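Local coordinates for protein L-talarate/galactarate dehydratase (PDB 2PP0) that dehydrates L-talarate and galactarate to 5-keto-4-deoxy-D-glucarate and, in competition with this, epimerises L-talarate to galactarate, using one magnesium ion per subunit, at residues L35-L40 with L57-I62; Y165-G170 with W346-E351; Q178-V183 with T211-A216. All coordinates share one frame; numbering follows the deposited sequence.

Overall arrangement
From the N terminus, interaction 1 comes first: its antiparallel strands close a short excursion of 16 residues, which holds the substrate-binding residues D46, A47 and K48, within the N-terminal domain. The chain then passes into the barrel. Interaction 2 spans 175 residues, bringing the first barrel strand beside the last, and interaction 3 is nested inside that loop, joining the first two outer helices. Interactions 2 and 3 meet where G169 approaches V179 and N182, as strand 161-166 gives way to helix 176-188. Interaction 1 stays separate, its centre about 18 Å from that of interaction 2. All three touch the second subunit, and together they sample a domain sheet, a barrel seam and a helical shell.

Interaction 1: L35-L40 with L57-I62; sequences LAFLPL and LTEVAI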
loop_
_atom_site.group_PDB
_atom_site.type_symbol
_atom_site.label_atom_id
_atom_site.label_comp_id
_atom_site.label_asym_id
_atom_site.label_seq_id
_atom_site.Cartn_x
_atom_site.Cartn_y
_atom_site.Cartn_z
ATOM N N LEU B 35 -18.593 0.288 23.766
ATOM C CA LEU B 35 -17.572 -0.234 24.661
ATOM C C LEU B 35 -18.213 -1.450 25.299
ATOM O O LEU B 35 -19.182 -1.328 26.052
ATOM C CB LEU B 35 -17.192 0.773 25.751
ATOM C CG LEU B 35 -16.259 0.177 26.817
ATOM C CD1 LEU B 35 -14.997 -0.356 26.145
ATOM C CD2 LEU B 35 -15.907 1.233 27.876
ATOM N N ALA B 36 -17.687 -2.626 24.985
ATOM C CA ALA B 36 -18.229 -3.857 25.534
ATOM C C ALA B 36 -17.146 -4.616 26.271
ATOM O O ALA B 36 -15.958 -4.359 26.082
ATOM C CB ALA B 36 -18.802 -4.723 24.409
ATOM N N PHE B 37 -17.558 -5.547 27.120
ATOM C CA PHE B 37 -16.608 -6.353 27.859
ATOM C C PHE B 37 -16.895 -7.832 27.677
ATOM O O PHE B 37 -17.986 -8.321 27.983
ATOM C CB PHE B 37 -16.619 -5.965 29.336
ATOM C CG PHE B 37 -15.897 -4.679 29.617
ATOM C CD1 PHE B 37 -14.513 -4.664 29.770
ATOM C CD2 PHE B 37 -16.589 -3.475 29.672
ATOM C CE1 PHE B 37 -13.833 -3.468 29.971
ATOM C CE2 PHE B 37 -15.916 -2.271 29.871
ATOM C CZ PHE B 37 -14.536 -2.269 30.020
ATOM N N LEU B 38 -15.896 -8.526 27.153
ATOM C CA LEU B 38 -15.958 -9.952 26.895
ATOM C C LEU B 38 -15.439 -10.665 28.138
ATOM O O LEU B 38 -14.259 -10.564 28.473
ATOM C CB LEU B 38 -15.074 -10.273 25.690
ATOM C CG LEU B 38 -14.877 -11.723 25.261
ATOM C CD1 LEU B 38 -16.165 -12.240 24.656
ATOM C CD2 LEU B 38 -13.746 -11.805 24.243
ATOM N N PRO B 39 -16.317 -11.388 28.845
ATOM C CA PRO B 39 -15.903 -12.101 30.056
ATOM C C PRO B 39 -15.196 -13.434 29.823
ATOM O O PRO B 39 -15.527 -14.180 28.900
ATOM C CB PRO B 39 -17.218 -12.273 30.812
ATOM C CG PRO B 39 -18.204 -12.471 29.692
ATOM C CD PRO B 39 -17.785 -11.404 28.697
ATOM N N LEU B 40 -14.213 -13.713 30.672
ATOM C CA LEU B 40 -13.453 -14.954 30.619
ATOM C C LEU B 40 -13.656 -15.646 31.970
ATOM O O LEU B 40 -13.008 -15.292 32.959
ATOM C CB LEU B 40 -11.964 -14.664 30.410
ATOM C CG LEU B 40 -11.513 -13.987 29.112
ATOM C CD1 LEU B 40 -10.030 -13.652 29.212
ATOM C CD2 LEU B 40 -11.778 -14.901 27.922
ATOM N N LEU B 57 -5.902 -12.333 33.718
ATOM C CA LEU B 57 -6.859 -11.663 32.840
ATOM C C LEU B 57 -8.236 -12.286 33.057
ATOM O O LEU B 57 -8.359 -13.508 33.101
ATOM C CB LEU B 57 -6.430 -11.853 31.381
ATOM C CG LEU B 57 -7.222 -11.112 30.308
ATOM C CD1 LEU B 57 -7.051 -9.609 30.504
ATOM C CD2 LEU B 57 -6.723 -11.531 28.929
ATOM N N THR B 58 -9.265 -11.454 33.187
ATOM C CA THR B 58 -10.613 -11.961 33.419
ATOM C C THR B 58 -11.661 -11.437 32.442
ATOM O O THR B 58 -12.821 -11.844 32.489
ATOM C CB THR B 58 -11.080 -11.636 34.846
ATOM O OG1 THR B 58 -11.084 -10.214 35.035
ATOM C CG2 THR B 58 -10.148 -12.282 35.864
ATOM N N GLU B 59 -11.257 -10.532 31.560
ATOM C CA GLU B 59 -12.180 -9.982 30.574
ATOM C C GLU B 59 -11.392 -9.223 29.520
ATOM O O GLU B 59 -10.212 -8.919 29.715
ATOM C CB GLU B 59 -13.182 -9.033 31.240
ATOM C CG GLU B 59 -12.555 -7.758 31.798
ATOM C CD GLU B 59 -13.582 -6.785 32.343
ATOM O OE1 GLU B 59 -14.794 -7.088 32.269
ATOM O OE2 GLU B 59 -13.180 -5.710 32.840
ATOM N N VAL B 60 -12.041 -8.931 28.398
ATOM C CA VAL B 60 -11.398 -8.189 27.322
ATOM C C VAL B 60 -12.292 -7.031 26.914
ATOM O O VAL B 60 -13.475 -7.224 26.611
ATOM C CB VAL B 60 -11.141 -9.082 26.084
ATOM C CG1 VAL B 60 -10.457 -8.267 24.982
ATOM C CG2 VAL B 60 -10.278 -10.266 26.465
ATOM N N ALA B 61 -11.739 -5.825 26.932
ATOM C CA ALA B 61 -12.490 -4.648 26.529
ATOM C C ALA B 61 -12.517 -4.655 25.003
ATOM O O ALA B 61 -11.509 -4.955 24.363
ATOM C CB ALA B 61 -11.809 -3.383 27.030
ATOM N N ILE B 62 -13.670 -4.335 24.429
ATOM C CA ILE B 62 -13.817 -4.301 22.978
ATOM C C ILE B 62 -14.457 -2.977 22.590
ATOM O O ILE B 62 -15.554 -2.662 23.046
ATOM C CB ILE B 62 -14.735 -5.448 22.471
ATOM C CG1 ILE B 62 -14.144 -6.813 22.842
ATOM C CG2 ILE B 62 -14.922 -5.334 20.960
ATOM C CD1 ILE B 62 -12.850 -7.156 22.121
#
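F37 and E59 meet diagonally across two antiparallel strands, ring and carboxylate planes only 22° apart. The carboxyl carbon E59 CD reaches F37 CD1 at 3.5 Å, and the methyl A61 CB fits against F37 CE1 at 3.6 Å. Chi1 of 67° sets E59 CG between the backbone N and carbonyl carbon, and the extended chain beyond takes the carboxylate to the ring. Q87 of helix 86-96 and Q389 of the neighbouring strand also touch the F37 side chain.

On the other face, L38 and V60 lie side by side and point the same way, their CB atoms 4.1 Å apart; W352, L353 and W387 add to the cover of L38. At the end nearest the connecting excursion, L40 directs CD1 obliquely at L57, 3.9 Å from L57 CD2.

The backbone sets this register. A36 with I62 and L38 with V60 are hydrogen-bonded pairs, the L38 N to V60 O bond being 2.8 Å. L40 N adds a bond to T58 O at 3.0 Å, its donor 48° out of the carbonyl plane. P39, which has no N-H to give, falls at the non-hydrogen-bonded pair with E59, while its own backbone bonds to the second subunit.

This is the N-terminal domain that accompanies the barrel in the enolase superfamily. L57 stands close to the substrate-binding R83, and glycerol is bound nearby. The chemistry is thus two-sided: aliphatic side chains pack on the L38 face, while on the F37 face a carboxylate lies beside an aromatic ring; both residues are partly exposed, so solvent can probably help stabilise the charge.

Interaction 2: Y165-G170 with W346-E351; sequences YNTSGG and WLEHFE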
loop_
_atom_site.group_PDB
_atom_site.type_symbol
_atom_site.label_atom_id
_atom_site.label_comp_id
_atom_site.label_asym_id
_atom_site.label_seq_id
_atom_site.Cartn_x
_atom_site.Cartn_y
_atom_site.Cartn_z
ATOM N N TYR B 165 -2.306 -21.652 14.175
ATOM C CA TYR B 165 -1.852 -22.340 15.377
ATOM C C TYR B 165 -2.724 -21.873 16.546
ATOM O O TYR B 165 -3.299 -20.783 16.501
ATOM C CB TYR B 165 -0.365 -22.039 15.646
ATOM C CG TYR B 165 -0.063 -20.645 16.164
ATOM C CD1 TYR B 165 -0.120 -20.356 17.531
ATOM C CD2 TYR B 165 0.280 -19.615 15.290
ATOM C CE1 TYR B 165 0.158 -19.074 18.016
ATOM C CE2 TYR B 165 0.559 -18.330 15.758
ATOM C CZ TYR B 165 0.497 -18.069 17.124
ATOM O OH TYR B 165 0.778 -16.804 17.589
ATOM N N ASN B 166 -2.853 -22.696 17.581
ATOM C CA ASN B 166 -3.666 -22.299 18.726
ATOM C C ASN B 166 -2.818 -21.836 19.907
ATOM O O ASN B 166 -1.743 -22.379 20.161
ATOM C CB ASN B 166 -4.577 -23.441 19.181
ATOM C CG ASN B 166 -5.275 -23.132 20.502
ATOM O OD1 ASN B 166 -4.688 -23.267 21.575
ATOM N ND2 ASN B 166 -6.524 -22.695 20.425
ATOM N N THR B 167 -3.324 -20.831 20.621
ATOM C CA THR B 167 -2.646 -20.261 21.788
ATOM C C THR B 167 -3.468 -20.478 23.058
ATOM O O THR B 167 -2.913 -20.711 24.135
ATOM C CB THR B 167 -2.422 -18.742 21.601
ATOM O OG1 THR B 167 -1.447 -18.529 20.574
ATOM C CG2 THR B 167 -1.938 -18.096 22.898
ATOM N N SER B 168 -4.790 -20.398 22.915
ATOM C CA SER B 168 -5.731 -20.570 24.020
ATOM C C SER B 168 -5.456 -21.753 24.944
ATOM O O SER B 168 -5.578 -21.632 26.166
ATOM C CB SER B 168 -7.156 -20.710 23.476
ATOM O OG SER B 168 -7.599 -19.503 22.888
ATOM N N GLY B 169 -5.094 -22.895 24.366
ATOM C CA GLY B 169 -4.851 -24.074 25.179
ATOM C C GLY B 169 -3.433 -24.296 25.676
ATOM O O GLY B 169 -3.107 -25.397 26.129
ATOM N N GLY B 170 -2.591 -23.270 25.611
ATOM C CA GLY B 170 -1.221 -23.433 26.066
ATOM C C GLY B 170 -0.761 -22.439 27.117
ATOM O O GLY B 170 0.438 -22.187 27.240
ATOM N N TRP B 346 1.624 -16.944 9.456
ATOM C CA TRP B 346 0.931 -17.785 10.429
ATOM C C TRP B 346 -0.185 -16.966 11.076
ATOM O O TRP B 346 -0.023 -15.763 11.301
ATOM C CB TRP B 346 1.882 -18.250 11.529
ATOM C CG TRP B 346 2.632 -19.498 11.215
ATOM C CD1 TRP B 346 3.871 -19.597 10.652
ATOM C CD2 TRP B 346 2.198 -20.837 11.473
ATOM N NE1 TRP B 346 4.238 -20.916 10.548
ATOM C CE2 TRP B 346 3.229 -21.700 11.044
ATOM C CE3 TRP B 346 1.037 -21.392 12.027
ATOM C CZ2 TRP B 346 3.136 -23.092 11.154
ATOM C CZ3 TRP B 346 0.942 -22.777 12.137
ATOM C CH2 TRP B 346 1.988 -23.610 11.702
ATOM N N LEU B 347 -1.308 -17.618 11.374
ATOM C CA LEU B 347 -2.444 -16.956 12.012
ATOM C C LEU B 347 -2.612 -17.553 13.408
ATOM O O LEU B 347 -2.522 -18.766 13.588
ATOM C CB LEU B 347 -3.730 -17.171 11.196
ATOM C CG LEU B 347 -4.959 -16.331 11.586
ATOM C CD1 LEU B 347 -4.702 -14.879 11.239
ATOM C CD2 LEU B 347 -6.203 -16.829 10.849
ATOM N N GLU B 348 -2.866 -16.695 14.388
ATOM C CA GLU B 348 -3.023 -17.118 15.773
ATOM C C GLU B 348 -4.484 -17.295 16.148
ATOM O O GLU B 348 -5.319 -16.423 15.897
ATOM C CB GLU B 348 -2.352 -16.090 16.691
ATOM C CG GLU B 348 -2.603 -16.290 18.175
ATOM C CD GLU B 348 -1.768 -15.352 19.028
ATOM O OE1 GLU B 348 -1.665 -14.151 18.673
ATOM O OE2 GLU B 348 -1.223 -15.820 20.055
ATOM N N HIS B 349 -4.798 -18.428 16.760
ATOM C CA HIS B 349 -6.176 -18.703 17.135
ATOM C C HIS B 349 -6.529 -18.613 18.616
ATOM O O HIS B 349 -5.802 -19.106 19.482
ATOM C CB HIS B 349 -6.589 -20.085 16.611
ATOM C CG HIS B 349 -7.897 -20.571 17.155
ATOM N ND1 HIS B 349 -8.042 -21.020 18.451
ATOM C CD2 HIS B 349 -9.122 -20.665 16.585
ATOM C CE1 HIS B 349 -9.300 -21.369 18.656
ATOM N NE2 HIS B 349 -9.976 -21.163 17.540
ATOM N N PHE B 350 -7.667 -17.969 18.863
ATOM C CA PHE B 350 -8.282 -17.799 20.176
ATOM C C PHE B 350 -9.770 -17.942 19.845
ATOM O O PHE B 350 -10.200 -17.546 18.760
ATOM C CB PHE B 350 -8.076 -16.390 20.746
ATOM C CG PHE B 350 -6.708 -16.132 21.311
ATOM C CD1 PHE B 350 -5.641 -15.809 20.479
ATOM C CD2 PHE B 350 -6.501 -16.149 22.689
ATOM C CE1 PHE B 350 -4.392 -15.499 21.011
ATOM C CE2 PHE B 350 -5.252 -15.842 23.228
ATOM C CZ PHE B 350 -4.199 -15.515 22.387
ATOM N N GLU B 351 -10.558 -18.491 20.761
ATOM C CA GLU B 351 -11.990 -18.635 20.518
ATOM C C GLU B 351 -12.725 -17.493 21.216
ATOM O O GLU B 351 -13.924 -17.289 21.020
ATOM C CB GLU B 351 -12.496 -19.974 21.070
ATOM C CG GLU B 351 -12.358 -20.116 22.583
ATOM C CD GLU B 351 -11.041 -20.748 23.010
ATOM O OE1 GLU B 351 -9.980 -20.365 22.475
ATOM O OE2 GLU B 351 -11.072 -21.628 23.896
#
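W346 sets CE3 against the ring edge of Y165, 3.8 Å from Y165 CD2. L347 then takes Y165 N on its carbonyl oxygen at 3.0 Å, while its side chain turns to helix 331-339. E348 lays CA over the tyrosine face, 4.0 Å from the Y165 centroid; chi1 of 73° sets Y165 CG between backbone N and carbonyl carbon, from where the ring lies under E348 CA. E348 OE2 receives T167 OG1 at 2.8 Å on its anti lone pair and a salt bridge from K195, which also bonds Y165 OH; F329 N holds OE1. H349 N bonds Y165 O, and its ND1 accepts N166 ND2 at 3.0 Å, while Y12 of the second subunit stacks on the imidazole. N166 OD1 takes G169 N at 2.8 Å, an Asx motif. F350 brings CZ within 3.5 Å of T167 CG2. E351 OE1 accepts S168 OG at 2.6 Å, its OE2 being held by T11 N of the second subunit.

Parallel strands 161-166 and 346-349 are the first and last of the (β/α)7β barrel, so this seam closes it. The bonds are consistent with T167 positioning the substrate-binding E348 carboxylate directly, and Y165 through its face and K195, near catalytic H328.

Interaction 3: Q178-V183 with T211-A216; sequences QVLKNV and TAVREA
R214 NH1 is gripped by two carbonyl oxygens, those of G218 and F221, and NH2 bonds the carbonyl of F246; next to this tied-down arginine, V213 meets L180 of the facing helix. The methyl L180 CD2 carries much of the contact. It lies 4.1 Å from A216 CB, 4.2 Å from V213 CG2 and 3.9 Å from A212 O, so that one branch of leucine is shared by A212, its neighbour V213, and A216 one turn on from A212, which present one side of the helix to it. CG of L180 is anti to the carbonyl carbon, beside the backbone N (chi1 -64°); the bond to CB points neither toward the other helix nor away from it, yet CD2 comes nearer.

V213 is met by two more side chains. V179 crosses it at about a right angle, with V179 CG1 4.2 Å from V213 CG2. V183, one turn further along, offers CG2 to V213 CG1 at a looser 4.5 Å. The closest pair of CA atoms, L180 and V213, stands 6.6 Å apart.

These are the first two outer helices of the (β/α)7β barrel of the enolase superfamily, 176-188 and 203-217, with strand 194-197 between them in sequence. Their short segments run in nearly the same direction, 29° apart, as expected for helices that each follow a parallel barrel strand; the axes approach to 10.4 Å. No hydrogen bond links the two segments, and the contact between them is made by apolar branches.

V183 also reaches L217 of the second helix; toward the barrel, V213 rests on L223 of strand 223-226. On the first helix, Q178 and N182 pack against A9 of the second subunit.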
loop_
_atom_site.group_PDB
_atom_site.type_symbol
_atom_site.label_atom_id
_atom_site.label_comp_id
_atom_site.label_asym_id
_atom_site.label_seq_id
_atom_site.Cartn_x
_atom_site.Cartn_y
_atom_site.Cartn_z
ATOM N N GLN B 178 -3.834 -31.032 31.264
ATOM C CA GLN B 178 -4.907 -30.335 30.562
ATOM C C GLN B 178 -4.376 -29.709 29.269
ATOM O O GLN B 178 -5.098 -29.620 28.272
ATOM C CB GLN B 178 -5.523 -29.253 31.454
ATOM C CG GLN B 178 -6.610 -28.438 30.761
ATOM C CD GLN B 178 -7.872 -29.241 30.478
ATOM O OE1 GLN B 178 -8.539 -29.030 29.463
ATOM N NE2 GLN B 178 -8.215 -30.154 31.383
ATOM N N VAL B 179 -3.120 -29.266 29.289
ATOM C CA VAL B 179 -2.518 -28.682 28.093
ATOM C C VAL B 179 -2.461 -29.774 27.030
ATOM O O VAL B 179 -2.705 -29.520 25.851
ATOM C CB VAL B 179 -1.076 -28.176 28.351
ATOM C CG1 VAL B 179 -0.395 -27.824 27.025
ATOM C CG2 VAL B 179 -1.107 -26.959 29.263
ATOM N N LEU B 180 -2.137 -30.993 27.464
ATOM C CA LEU B 180 -2.044 -32.134 26.562
ATOM C C LEU B 180 -3.417 -32.534 26.024
ATOM O O LEU B 180 -3.531 -33.029 24.901
ATOM C CB LEU B 180 -1.393 -33.318 27.279
ATOM C CG LEU B 180 0.060 -33.082 27.703
ATOM C CD1 LEU B 180 0.570 -34.278 28.494
ATOM C CD2 LEU B 180 0.923 -32.848 26.468
ATOM N N LYS B 181 -4.459 -32.323 26.825
ATOM C CA LYS B 181 -5.814 -32.644 26.391
ATOM C C LYS B 181 -6.276 -31.609 25.366
ATOM O O LYS B 181 -7.032 -31.927 24.444
ATOM C CB LYS B 181 -6.784 -32.653 27.576
ATOM C CG LYS B 181 -6.588 -33.803 28.559
ATOM C CD LYS B 181 -7.642 -33.763 29.657
ATOM C CE LYS B 181 -7.375 -34.816 30.724
ATOM N NZ LYS B 181 -8.388 -34.767 31.823
ATOM N N ASN B 182 -5.827 -30.366 25.528
ATOM C CA ASN B 182 -6.206 -29.312 24.589
ATOM C C ASN B 182 -5.523 -29.556 23.247
ATOM O O ASN B 182 -6.098 -29.279 22.193
ATOM C CB ASN B 182 -5.815 -27.931 25.127
ATOM C CG ASN B 182 -6.498 -27.603 26.441
ATOM O OD1 ASN B 182 -7.680 -27.902 26.636
ATOM N ND2 ASN B 182 -5.759 -26.969 27.347
ATOM N N VAL B 183 -4.296 -30.071 23.293
ATOM C CA VAL B 183 -3.543 -30.367 22.078
ATOM C C VAL B 183 -4.332 -31.374 21.250
ATOM O O VAL B 183 -4.438 -31.243 20.028
ATOM C CB VAL B 183 -2.158 -30.964 22.402
ATOM C CG1 VAL B 183 -1.549 -31.585 21.156
ATOM C CG2 VAL B 183 -1.240 -29.877 22.930
ATOM N N THR B 211 8.856 -30.366 26.737
ATOM C CA THR B 211 9.285 -31.700 26.321
ATOM C C THR B 211 8.087 -32.643 26.221
ATOM O O THR B 211 8.013 -33.478 25.315
ATOM C CB THR B 211 10.314 -32.309 27.307
ATOM O OG1 THR B 211 9.716 -32.459 28.602
ATOM C CG2 THR B 211 11.539 -31.414 27.417
ATOM N N ALA B 212 7.151 -32.503 27.155
ATOM C CA ALA B 212 5.957 -33.337 27.169
ATOM C C ALA B 212 5.073 -33.040 25.958
ATOM O O ALA B 212 4.460 -33.949 25.394
ATOM C CB ALA B 212 5.174 -33.108 28.456
ATOM N N VAL B 213 5.007 -31.769 25.563
ATOM C CA VAL B 213 4.194 -31.365 24.419
ATOM C C VAL B 213 4.800 -31.816 23.091
ATOM O O VAL B 213 4.080 -32.285 22.206
ATOM C CB VAL B 213 3.988 -29.837 24.378
ATOM C CG1 VAL B 213 3.213 -29.451 23.122
ATOM C CG2 VAL B 213 3.232 -29.385 25.615
ATOM N N ARG B 214 6.114 -31.669 22.939
ATOM C CA ARG B 214 6.765 -32.103 21.705
ATOM C C ARG B 214 6.630 -33.615 21.584
ATOM O O ARG B 214 6.402 -34.151 20.498
ATOM C CB ARG B 214 8.248 -31.724 21.699
ATOM C CG ARG B 214 9.065 -32.438 20.615
ATOM C CD ARG B 214 8.460 -32.244 19.223
ATOM N NE ARG B 214 8.762 -30.937 18.648
ATOM C CZ ARG B 214 8.069 -30.375 17.663
ATOM N NH1 ARG B 214 7.022 -31.004 17.139
ATOM N NH2 ARG B 214 8.423 -29.185 17.198
ATOM N N GLU B 215 6.772 -34.297 22.715
ATOM C CA GLU B 215 6.672 -35.748 22.756
ATOM C C GLU B 215 5.301 -36.197 22.245
ATOM O O GLU B 215 5.202 -37.111 21.426
ATOM C CB GLU B 215 6.891 -36.233 24.192
ATOM C CG GLU B 215 7.107 -37.733 24.339
ATOM C CD GLU B 215 5.901 -38.539 23.904
ATOM O OE1 GLU B 215 4.800 -38.297 24.446
ATOM O OE2 GLU B 215 6.057 -39.412 23.021
ATOM N N ALA B 216 4.249 -35.541 22.724
ATOM C CA ALA B 216 2.891 -35.879 22.327
ATOM C C ALA B 216 2.575 -35.519 20.879
ATOM O O ALA B 216 1.839 -36.238 20.205
ATOM C CB ALA B 216 1.894 -35.193 23.259
#